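Local atomic coordinates of 5-cytosine DNA methyltransferase (Entamoeba histolytica, PDB entry 3QV2), a protein that probably transfers a methyl group from S-adenosyl-L-methionine to carbon 5 of cytosine in tRNA or DNA. Residues His97-Asp102 against Glu136-Lys141; Asn130-Lys135 against Ser169-Tyr174. One frame throughout, in Å; residues are numbered along the deposited sequence.

Contact 1 of 2, residues His97-Asp102 against Glu136-Lys141; sequences HKDIND and ESLVFK
Asp99 meets Ser137 and Leu138 at the capped N-terminus of helix 138-149. The loop 97-102, between helices 91-94 and 106-115, lies against this helix start in the methyltransferase domain. Two side chains accept bonds from N-H groups of the first turn. From across the contact, Asp99 OD2 accepts from Leu138 N at 2.9 Å. It uses its syn lone pair, and the N-H...O angle of 136° makes the bond clearly bent. Asp99 CG sits between its own backbone N and carbonyl carbon (chi1 57°), in the crowded position, and this rotation puts the carboxylate beside the helix start. From within the segment, Ser137 is the N-cap residue. Its OG takes Phe140 N at 3.0 Å in a nearly straight bond (165°), and it also bonds to Phe134 O. A carboxylate beside a helix N-terminus would be stabilised by the helix dipole, which is consistent with a charged Asp99 although the residue is buried.

Apolar groups close the rest of the contact. The Leu138 side chain crosses that of Asp99 at about a right angle. Leu138 CD1 reaches His97 CB at 4.1 Å. His97 has positive phi and closes the preceding helical turns in a Schellman motif. Ile100 CD1 lies 3.8 Å from Val139 CA, and Ile100 CB lies 4.2 Å from Leu138 CB. Leu109 of helix 106-115 touches both Ile100 and Val139. Val139 CG2 packs on the loop backbone, 3.5 Å from Asp99 O.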
loop_
_atom_site.group_PDB
_atom_site.type_symbol
_atom_site.label_atom_id
_atom_site.label_comp_id
_atom_site.label_asym_id
_atom_site.label_seq_id
_atom_site.Cartn_x
_atom_site.Cartn_y
_atom_site.Cartn_z
ATOM N N HIS A 97 -14.634 18.575 -9.535
ATOM C CA HIS A 97 -14.253 19.283 -8.320
ATOM C C HIS A 97 -15.033 18.762 -7.116
ATOM O O HIS A 97 -15.448 19.535 -6.250
ATOM C CB HIS A 97 -14.475 20.786 -8.494
ATOM C CG HIS A 97 -14.250 21.270 -9.893
ATOM N ND1 HIS A 97 -13.000 21.299 -10.479
ATOM C CD2 HIS A 97 -15.113 21.732 -10.824
ATOM C CE1 HIS A 97 -13.107 21.764 -11.709
ATOM N NE2 HIS A 97 -14.377 22.035 -11.946
ATOM N N LYS A 98 -15.218 17.446 -7.066
ATOM C CA LYS A 98 -16.013 16.818 -6.018
ATOM C C LYS A 98 -15.144 16.092 -4.990
ATOM O O LYS A 98 -15.633 15.649 -3.952
ATOM C CB LYS A 98 -17.024 15.850 -6.629
ATOM C CG LYS A 98 -18.113 16.524 -7.454
ATOM C CD LYS A 98 -19.449 16.465 -6.740
ATOM C CE LYS A 98 -19.855 15.022 -6.497
ATOM N NZ LYS A 98 -21.185 14.915 -5.838
ATOM N N ASP A 99 -13.855 15.971 -5.284
ATOM C CA ASP A 99 -12.926 15.294 -4.384
ATOM C C ASP A 99 -12.758 16.042 -3.062
ATOM O O ASP A 99 -12.643 15.426 -2.002
ATOM C CB ASP A 99 -11.565 15.097 -5.057
ATOM C CG ASP A 99 -10.951 16.399 -5.531
ATOM O OD1 ASP A 99 -11.696 17.256 -6.048
ATOM O OD2 ASP A 99 -9.721 16.568 -5.387
ATOM N N ILE A 100 -12.748 17.370 -3.129
ATOM C CA ILE A 100 -12.550 18.194 -1.941
ATOM C C ILE A 100 -13.751 18.117 -1.003
ATOM O O ILE A 100 -13.635 18.385 0.192
ATOM C CB ILE A 100 -12.291 19.668 -2.313
ATOM C CG1 ILE A 100 -11.685 20.421 -1.127
ATOM C CG2 ILE A 100 -13.573 20.335 -2.792
ATOM C CD1 ILE A 100 -10.326 19.905 -0.709
ATOM N N ASN A 101 -14.903 17.748 -1.550
ATOM C CA ASN A 101 -16.121 17.653 -0.754
ATOM C C ASN A 101 -16.517 16.204 -0.492
ATOM O O ASN A 101 -17.513 15.934 0.176
ATOM C CB ASN A 101 -17.266 18.408 -1.431
ATOM C CG ASN A 101 -16.976 19.889 -1.583
ATOM O OD1 ASN A 101 -16.871 20.402 -2.698
ATOM N ND2 ASN A 101 -16.848 20.588 -0.460
ATOM N N ASP A 102 -15.724 15.277 -1.020
ATOM C CA ASP A 102 -15.977 13.852 -0.835
ATOM C C ASP A 102 -15.786 13.457 0.628
ATOM O O ASP A 102 -14.737 13.720 1.214
ATOM C CB ASP A 102 -15.056 13.029 -1.737
ATOM C CG ASP A 102 -15.445 11.566 -1.793
ATOM O OD1 ASP A 102 -15.436 10.990 -2.900
ATOM O OD2 ASP A 102 -15.758 10.990 -0.731
ATOM N N GLU A 136 -2.738 15.393 -8.213
ATOM C CA GLU A 136 -3.428 16.475 -8.912
ATOM C C GLU A 136 -4.735 16.888 -8.237
ATOM O O GLU A 136 -5.440 17.769 -8.731
ATOM C CB GLU A 136 -3.704 16.083 -10.367
ATOM C CG GLU A 136 -2.908 16.879 -11.390
ATOM C CD GLU A 136 -1.440 16.506 -11.405
ATOM O OE1 GLU A 136 -1.131 15.297 -11.472
ATOM O OE2 GLU A 136 -0.592 17.422 -11.348
ATOM N N SER A 137 -5.058 16.253 -7.114
ATOM C CA SER A 137 -6.318 16.520 -6.426
ATOM C C SER A 137 -6.326 17.880 -5.739
ATOM O O SER A 137 -5.277 18.406 -5.367
ATOM C CB SER A 137 -6.617 15.423 -5.399
ATOM O OG SER A 137 -5.674 15.440 -4.342
ATOM N N LEU A 138 -7.518 18.444 -5.577
ATOM C CA LEU A 138 -7.679 19.679 -4.824
ATOM C C LEU A 138 -7.371 19.416 -3.357
ATOM O O LEU A 138 -6.947 20.312 -2.629
ATOM C CB LEU A 138 -9.100 20.224 -4.973
ATOM C CG LEU A 138 -9.480 20.759 -6.354
ATOM C CD1 LEU A 138 -10.968 21.086 -6.419
ATOM C CD2 LEU A 138 -8.635 21.977 -6.704
ATOM N N VAL A 139 -7.589 18.176 -2.930
ATOM C CA VAL A 139 -7.303 17.777 -1.559
ATOM C C VAL A 139 -5.822 17.928 -1.238
ATOM O O VAL A 139 -5.455 18.560 -0.249
ATOM C CB VAL A 139 -7.730 16.324 -1.288
ATOM C CG1 VAL A 139 -7.191 15.853 0.060
ATOM C CG2 VAL A 139 -9.245 16.193 -1.350
ATOM N N PHE A 140 -4.969 17.346 -2.073
ATOM C CA PHE A 140 -3.531 17.428 -1.843
ATOM C C PHE A 140 -2.986 18.828 -2.101
ATOM O O PHE A 140 -2.047 19.264 -1.436
ATOM C CB PHE A 140 -2.765 16.408 -2.687
ATOM C CG PHE A 140 -1.276 16.486 -2.510
ATOM C CD1 PHE A 140 -0.462 16.934 -3.537
ATOM C CD2 PHE A 140 -0.695 16.133 -1.303
ATOM C CE1 PHE A 140 0.906 17.011 -3.369
ATOM C CE2 PHE A 140 0.672 16.210 -1.129
ATOM C CZ PHE A 140 1.474 16.648 -2.163
ATOM N N LYS A 141 -3.570 19.528 -3.069
ATOM C CA LYS A 141 -3.172 20.903 -3.347
ATOM C C LYS A 141 -3.240 21.721 -2.064
ATOM O O LYS A 141 -2.351 22.519 -1.772
ATOM C CB LYS A 141 -4.074 21.528 -4.413
ATOM C CG LYS A 141 -3.794 23.002 -4.655
ATOM C CD LYS A 141 -4.800 23.611 -5.616
ATOM C CE LYS A 141 -4.615 25.116 -5.737
ATOM N NZ LYS A 141 -3.283 25.478 -6.300
#

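Contact 2 of 2, residues Asn130-Lys135 against Ser169-Tyr174; sequences NVPLFK and SRTRYY
Tyr173 lies with one ring face under Lys135 and one ring edge against Phe134. Lys135 CB sits over the ring centre, 3.5 Å from the centroid and 11° off the normal, a CH-pi contact. Lys135 CG is anti to the backbone N (chi1 174°) and lies by Tyr173 CZ and OH, with CD by CE1; the side chains cross at about a right angle. The two ring edges meet at Phe134 CD2 and Tyr173 CD2, 3.9 Å apart.

The backbones pair at the end of strand 125-130. Asn130 and Tyr173 form an antiparallel hydrogen-bonded pair, with Asn130 N to Tyr173 O at 3.0 Å and Tyr173 N to Asn130 O at 2.8 Å. From Pro132, whose CD is 3.5 Å from Thr171 O, helical backbone angles bring Phe134 and Lys135 to the Tyr173 ring.

Arg172 is bent at chi2 (-63°). Its guanidinium has Val131 CG1 over one face, toward its rim, and Arg170 CG over the centre of the opposite face. Arg172 NH2 bonds to Thr171 O at 3.1 Å, in the guanidinium plane.

The sequences fit two C5-methyltransferase motifs: Glu-Asn-Val (Glu129 to Val131) and Arg-X-Arg (Arg170 to Arg172). Asp156 OD2 forms a salt bridge with Lys135 NZ and a hydrogen bond with Tyr173 OH, which would partly offset the lysine charge, while the aliphatic chain supplies the face contact.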
loop_
_atom_site.group_PDB
_atom_site.type_symbol
_atom_site.label_atom_id
_atom_site.label_comp_id
_atom_site.label_asym_id
_atom_site.label_seq_id
_atom_site.Cartn_x
_atom_site.Cartn_y
_atom_site.Cartn_z
ATOM N N ASN A 130 -0.519 7.181 -1.766
ATOM C CA ASN A 130 -1.813 7.206 -2.436
ATOM C C ASN A 130 -1.685 6.864 -3.915
ATOM O O ASN A 130 -0.618 6.452 -4.374
ATOM C CB ASN A 130 -2.475 8.577 -2.269
ATOM C CG ASN A 130 -3.978 8.483 -2.087
ATOM O OD1 ASN A 130 -4.735 8.452 -3.057
ATOM N ND2 ASN A 130 -4.418 8.439 -0.836
ATOM N N VAL A 131 -2.776 7.030 -4.655
ATOM C CA VAL A 131 -2.768 6.798 -6.095
ATOM C C VAL A 131 -2.256 8.034 -6.831
ATOM O O VAL A 131 -2.351 9.148 -6.315
ATOM C CB VAL A 131 -4.172 6.423 -6.614
ATOM C CG1 VAL A 131 -4.593 5.071 -6.062
ATOM C CG2 VAL A 131 -5.181 7.493 -6.236
ATOM N N PRO A 132 -1.699 7.836 -8.037
ATOM C CA PRO A 132 -1.107 8.913 -8.837
ATOM C C PRO A 132 -1.976 10.168 -8.919
ATOM O O PRO A 132 -1.463 11.274 -8.745
ATOM C CB PRO A 132 -0.968 8.273 -10.220
ATOM C CG PRO A 132 -0.741 6.832 -9.922
ATOM C CD PRO A 132 -1.575 6.527 -8.704
ATOM N N LEU A 133 -3.271 10.000 -9.172
ATOM C CA LEU A 133 -4.171 11.139 -9.349
ATOM C C LEU A 133 -4.295 12.016 -8.105
ATOM O O LEU A 133 -4.726 13.165 -8.190
ATOM C CB LEU A 133 -5.555 10.674 -9.810
ATOM C CG LEU A 133 -5.657 10.268 -11.283
ATOM C CD1 LEU A 133 -7.045 9.739 -11.607
ATOM C CD2 LEU A 133 -5.306 11.449 -12.172
ATOM N N PHE A 134 -3.919 11.473 -6.952
ATOM C CA PHE A 134 -3.945 12.239 -5.710
ATOM C C PHE A 134 -3.060 13.472 -5.841
ATOM O O PHE A 134 -3.369 14.534 -5.302
ATOM C CB PHE A 134 -3.474 11.373 -4.542
ATOM C CG PHE A 134 -3.544 12.060 -3.207
ATOM C CD1 PHE A 134 -4.764 12.404 -2.653
ATOM C CD2 PHE A 134 -2.388 12.345 -2.499
ATOM C CE1 PHE A 134 -4.832 13.030 -1.422
ATOM C CE2 PHE A 134 -2.449 12.970 -1.268
ATOM C CZ PHE A 134 -3.672 13.312 -0.729
ATOM N N LYS A 135 -1.962 13.319 -6.573
ATOM C CA LYS A 135 -1.019 14.407 -6.803
ATOM C C LYS A 135 -1.692 15.628 -7.428
ATOM O O LYS A 135 -1.272 16.763 -7.200
ATOM C CB LYS A 135 0.131 13.928 -7.691
ATOM C CG LYS A 135 1.100 15.020 -8.117
ATOM C CD LYS A 135 2.186 14.464 -9.024
ATOM C CE LYS A 135 3.102 15.568 -9.525
ATOM N NZ LYS A 135 3.747 16.300 -8.401
ATOM N N SER A 169 3.495 -4.541 -11.029
ATOM C CA SER A 169 3.153 -3.173 -11.386
ATOM C C SER A 169 2.139 -2.584 -10.417
ATOM O O SER A 169 0.980 -2.996 -10.389
ATOM C CB SER A 169 2.611 -3.112 -12.814
ATOM O OG SER A 169 3.607 -3.479 -13.752
ATOM N N ARG A 170 2.584 -1.620 -9.619
ATOM C CA ARG A 170 1.695 -0.918 -8.704
ATOM C C ARG A 170 2.110 0.544 -8.594
ATOM O O ARG A 170 2.610 0.985 -7.560
ATOM C CB ARG A 170 1.696 -1.580 -7.323
ATOM C CG ARG A 170 0.590 -1.084 -6.402
ATOM C CD ARG A 170 0.614 -1.799 -5.061
ATOM N NE ARG A 170 -0.503 -1.396 -4.212
ATOM C CZ ARG A 170 -1.677 -2.016 -4.180
ATOM N NH1 ARG A 170 -1.890 -3.073 -4.950
ATOM N NH2 ARG A 170 -2.639 -1.580 -3.377
ATOM N N THR A 171 1.904 1.288 -9.676
ATOM C CA THR A 171 2.263 2.698 -9.720
ATOM C C THR A 171 1.512 3.493 -8.658
ATOM O O THR A 171 0.283 3.559 -8.670
ATOM C CB THR A 171 1.972 3.301 -11.105
ATOM O OG1 THR A 171 2.651 2.539 -12.112
ATOM C CG2 THR A 171 2.434 4.747 -11.166
ATOM N N ARG A 172 2.259 4.093 -7.738
ATOM C CA ARG A 172 1.663 4.874 -6.661
ATOM C C ARG A 172 2.366 6.213 -6.459
ATOM O O ARG A 172 3.484 6.424 -6.931
ATOM C CB ARG A 172 1.667 4.080 -5.353
ATOM C CG ARG A 172 0.704 2.901 -5.332
ATOM C CD ARG A 172 -0.740 3.363 -5.456
ATOM N NE ARG A 172 -1.685 2.280 -5.197
ATOM C CZ ARG A 172 -2.207 1.502 -6.138
ATOM N NH1 ARG A 172 -3.059 0.540 -5.808
ATOM N NH2 ARG A 172 -1.881 1.685 -7.410
ATOM N N TYR A 173 1.693 7.115 -5.754
ATOM C CA TYR A 173 2.228 8.437 -5.471
ATOM C C TYR A 173 2.698 8.498 -4.025
ATOM O O TYR A 173 2.003 8.036 -3.118
ATOM C CB TYR A 173 1.159 9.497 -5.738
ATOM C CG TYR A 173 1.594 10.921 -5.476
ATOM C CD1 TYR A 173 2.730 11.445 -6.078
ATOM C CD2 TYR A 173 0.853 11.748 -4.644
ATOM C CE1 TYR A 173 3.124 12.750 -5.845
ATOM C CE2 TYR A 173 1.236 13.053 -4.407
ATOM C CZ TYR A 173 2.371 13.549 -5.010
ATOM O OH TYR A 173 2.757 14.848 -4.777
ATOM N N TYR A 174 3.885 9.061 -3.814
ATOM C CA TYR A 174 4.480 9.117 -2.482
ATOM C C TYR A 174 4.914 10.528 -2.101
ATOM O O TYR A 174 5.618 11.196 -2.857
ATOM C CB TYR A 174 5.681 8.176 -2.397
ATOM C CG TYR A 174 5.362 6.737 -2.734
ATOM C CD1 TYR A 174 4.864 5.873 -1.770
ATOM C CD2 TYR A 174 5.564 6.241 -4.016
ATOM C CE1 TYR A 174 4.574 4.557 -2.070
ATOM C CE2 TYR A 174 5.275 4.926 -4.328
ATOM C CZ TYR A 174 4.781 4.088 -3.349
ATOM O OH TYR A 174 4.491 2.779 -3.646
#

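Overall arrangement
The two contacts share one run of chain: 130-135 leads directly into 136-141. Their centres are 15 Å apart, and they touch. Phe140 of contact 1 bridges to contact 2, with CE1 3.2 Å from Tyr173 OH and CB 3.3 Å from Phe134 O. Val139 CG1 lies 4.0 Å from Phe134 CE1. Contact 2 is nearer the reaction centre. The side chain of Asn130 is about 4 Å from that of Cys86, the predicted catalytic residue, and about 8 Å from the bound S-adenosyl-L-homocysteine. In contact 1 the side chain of Ser137 is about 10 Å from that of Cys86, and that of Val139 about 13 Å from the ligand.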